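PDB 3QBM: TetR transcriptional regulator from Chloroflexus aurantiacus, which probably binds DNA as a dimeric transcriptional regulator of the TetR family. Local coordinates for residues L160-V169 against L181-I192. Sequence-based numbering, arbitrary orientation. Where two conformers were deposited one is given.
Sequences LIIATMEGAV and LEHAYTHLATYI
Leu188 is a knob that fills a hole formed by Leu160, Ile161, Thr164 and Met165. The Leu188 and Thr164 side chains reach toward each other tip to tip, with Leu188 CD1 3.6 Å from Thr164 CB. Leu188 CD2 rests 4.0 Å from Leu160 CD2. Segments 160-169 and 181-192 run antiparallel at 164°, their axes 9.0 Å apart at closest approach. They close up toward the turn that joins them. Near that end Ala184 CB lies 3.7 Å from Ala168 CB. Leu181 bends its CD2 into the dip between Ala168 and Val169. Selenomethionine Met165 is folded at chi2 (-41°) and chi3 (-67°), which lays SE 3.8 Å from Ala184 CB and CE against Leu181. At the wider end, the Ile161 and Ile192 side chains cross at about a right angle. Thr164 turns its methyl to Ala184 CB and Leu188 CD1, and its OG1 donates to Leu160 O at 2.7 Å. A serine here would remove that methyl and probably open a gap facing Ala184 and Leu188. Phe87 and Phe91 of helix 80-92 pack on Ile161 and Met165. His187 and Tyr191 stack edge-to-face with Tyr191 and His187 of the second subunit. With no hydrogen bond across, this helix pair depends on close apolar fit beside the dimer interface, as in other TetR-family regulators.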
# COMPACT_ATOMS: atom_id res chain seq x y z
N LEU A 160 9.13 0.45 10.38
CA LEU A 160 9.83 1.07 9.23
C LEU A 160 10.02 0.06 8.08
O LEU A 160 9.72 0.37 6.91
CB LEU A 160 11.18 1.60 9.67
CG LEU A 160 12.08 2.14 8.55
CD1 LEU A 160 11.46 3.41 7.94
CD2 LEU A 160 13.48 2.42 9.16
N ILE A 161 10.54 -1.12 8.43
CA ILE A 161 10.75 -2.19 7.48
C ILE A 161 9.46 -2.56 6.76
O ILE A 161 9.44 -2.62 5.55
CB ILE A 161 11.29 -3.46 8.18
CG1 ILE A 161 12.77 -3.30 8.50
CG2 ILE A 161 11.03 -4.69 7.28
CD1 ILE A 161 13.31 -4.38 9.50
N ILE A 162 8.38 -2.80 7.50
CA ILE A 162 7.11 -3.19 6.89
C ILE A 162 6.54 -2.12 5.95
O ILE A 162 6.11 -2.44 4.83
CB ILE A 162 6.05 -3.59 7.95
CG1 ILE A 162 6.55 -4.81 8.70
CG2 ILE A 162 4.67 -3.85 7.29
CD1 ILE A 162 5.77 -5.06 10.06
N ALA A 163 6.58 -0.88 6.40
CA ALA A 163 6.10 0.27 5.62
C ALA A 163 6.92 0.36 4.34
O ALA A 163 6.35 0.45 3.23
CB ALA A 163 6.24 1.60 6.40
N THR A 164 8.24 0.34 4.47
CA THR A 164 9.11 0.50 3.30
C THR A 164 8.91 -0.57 2.26
O THR A 164 8.78 -0.26 1.04
CB THR A 164 10.57 0.54 3.73
OG1 THR A 164 10.73 1.60 4.69
CG2 THR A 164 11.50 0.81 2.51
N MSE A 165 8.93 -1.82 2.71
CA MSE A 165 8.88 -2.96 1.81
C MSE A 165 7.49 -3.07 1.17
O MSE A 165 7.40 -3.28 -0.04
CB MSE A 165 9.32 -4.26 2.49
CG MSE A 165 10.78 -4.30 2.92
SE MSE A 165 12.14 -3.55 1.71
CE MSE A 165 12.02 -4.83 0.24
N GLU A 166 6.42 -2.86 1.93
CA GLU A 166 5.09 -2.94 1.37
C GLU A 166 4.84 -1.79 0.39
O GLU A 166 4.23 -2.03 -0.66
CB GLU A 166 4.00 -2.95 2.45
CG GLU A 166 3.89 -4.23 3.22
CD GLU A 166 3.26 -5.37 2.44
OE1 GLU A 166 3.39 -5.44 1.20
OE2 GLU A 166 2.61 -6.19 3.09
N GLY A 167 5.28 -0.57 0.72
CA GLY A 167 5.22 0.56 -0.23
C GLY A 167 5.98 0.29 -1.55
O GLY A 167 5.53 0.60 -2.66
N ALA A 168 7.12 -0.37 -1.42
CA ALA A 168 7.88 -0.75 -2.59
C ALA A 168 7.18 -1.83 -3.42
O ALA A 168 7.26 -1.79 -4.65
CB ALA A 168 9.25 -1.15 -2.18
N VAL A 169 6.52 -2.78 -2.77
CA VAL A 169 5.67 -3.78 -3.46
C VAL A 169 4.60 -3.06 -4.30
O VAL A 169 4.42 -3.36 -5.50
CB VAL A 169 5.00 -4.76 -2.51
CG1 VAL A 169 3.94 -5.60 -3.25
CG2 VAL A 169 6.03 -5.68 -1.88
N LEU A 181 11.64 -2.08 -5.38
CA LEU A 181 11.94 -3.10 -4.40
C LEU A 181 13.45 -3.25 -4.18
O LEU A 181 13.90 -3.48 -3.07
CB LEU A 181 11.29 -4.45 -4.81
CG LEU A 181 9.82 -4.61 -4.41
CD1 LEU A 181 9.14 -5.75 -5.18
CD2 LEU A 181 9.66 -4.85 -2.91
N GLU A 182 14.22 -3.14 -5.26
CA GLU A 182 15.67 -3.24 -5.18
C GLU A 182 16.23 -2.09 -4.38
O GLU A 182 17.03 -2.32 -3.49
CB GLU A 182 16.32 -3.28 -6.56
CG GLU A 182 16.36 -4.66 -7.14
CD GLU A 182 17.29 -5.58 -6.38
OE1 GLU A 182 18.04 -5.11 -5.48
OE2 GLU A 182 17.27 -6.79 -6.68
N HIS A 183 15.73 -0.88 -4.64
CA HIS A 183 16.17 0.30 -3.89
C HIS A 183 15.82 0.23 -2.41
O HIS A 183 16.66 0.49 -1.60
CB HIS A 183 15.54 1.59 -4.41
CG HIS A 183 16.02 2.03 -5.75
ND1 HIS A 183 17.28 1.75 -6.22
CD2 HIS A 183 15.43 2.80 -6.69
CE1 HIS A 183 17.44 2.31 -7.41
NE2 HIS A 183 16.33 2.95 -7.72
N ALA A 184 14.58 -0.15 -2.10
CA ALA A 184 14.10 -0.28 -0.72
C ALA A 184 14.94 -1.31 0.00
O ALA A 184 15.44 -1.06 1.11
CB ALA A 184 12.63 -0.68 -0.71
N TYR A 185 15.11 -2.49 -0.61
CA TYR A 185 15.95 -3.50 -0.01
C TYR A 185 17.35 -2.94 0.33
O TYR A 185 17.82 -3.04 1.47
CB TYR A 185 16.08 -4.70 -0.95
CG TYR A 185 17.07 -5.70 -0.44
CD1 TYR A 185 16.68 -6.72 0.39
CD2 TYR A 185 18.41 -5.62 -0.80
CE1 TYR A 185 17.60 -7.64 0.88
CE2 TYR A 185 19.34 -6.50 -0.30
CZ TYR A 185 18.94 -7.53 0.52
OH TYR A 185 19.84 -8.42 1.02
N THR A 186 18.02 -2.35 -0.66
CA THR A 186 19.40 -1.86 -0.50
C THR A 186 19.46 -0.78 0.58
O THR A 186 20.32 -0.79 1.44
CB THR A 186 19.94 -1.36 -1.86
OG1 THR A 186 20.04 -2.50 -2.72
CG2 THR A 186 21.29 -0.61 -1.76
N HIS A 187 18.51 0.14 0.54
CA HIS A 187 18.48 1.18 1.55
C HIS A 187 18.41 0.61 2.96
O HIS A 187 19.21 0.95 3.82
CB HIS A 187 17.27 2.07 1.37
CG HIS A 187 17.14 3.06 2.46
ND1 HIS A 187 18.01 4.12 2.59
CD2 HIS A 187 16.23 3.19 3.46
CE1 HIS A 187 17.67 4.83 3.66
NE2 HIS A 187 16.57 4.30 4.18
N LEU A 188 17.45 -0.28 3.20
CA LEU A 188 17.29 -0.85 4.53
C LEU A 188 18.42 -1.81 4.94
O LEU A 188 18.84 -1.81 6.09
CB LEU A 188 15.91 -1.51 4.70
CG LEU A 188 14.74 -0.50 4.79
CD1 LEU A 188 13.44 -1.31 4.81
CD2 LEU A 188 14.84 0.50 5.96
N ALA A 189 18.90 -2.63 4.03
CA ALA A 189 20.00 -3.51 4.35
C ALA A 189 21.22 -2.70 4.75
O ALA A 189 21.93 -3.06 5.70
CB ALA A 189 20.32 -4.42 3.15
N THR A 190 21.45 -1.60 4.04
CA THR A 190 22.60 -0.74 4.28
C THR A 190 22.40 -0.03 5.62
O THR A 190 23.31 -0.01 6.48
CB THR A 190 22.82 0.24 3.12
OG1 THR A 190 23.06 -0.51 1.92
CG2 THR A 190 24.02 1.12 3.40
N TYR A 191 21.20 0.50 5.85
CA TYR A 191 20.89 1.19 7.11
C TYR A 191 21.07 0.25 8.31
O TYR A 191 21.72 0.59 9.30
CB TYR A 191 19.47 1.75 7.07
CG TYR A 191 18.91 2.09 8.41
CD1 TYR A 191 19.41 3.19 9.14
CD2 TYR A 191 17.83 1.37 8.97
CE1 TYR A 191 18.86 3.52 10.39
CE2 TYR A 191 17.30 1.70 10.20
CZ TYR A 191 17.82 2.78 10.91
OH TYR A 191 17.29 3.12 12.14
N ILE A 192 20.51 -0.95 8.20
CA ILE A 192 20.61 -1.96 9.27
C ILE A 192 22.06 -2.39 9.49
O ILE A 192 22.56 -2.45 10.62
CB ILE A 192 19.66 -3.14 8.98
CG1 ILE A 192 18.21 -2.71 9.11
CG2 ILE A 192 19.94 -4.31 9.92
CD1 ILE A 192 17.26 -3.71 8.47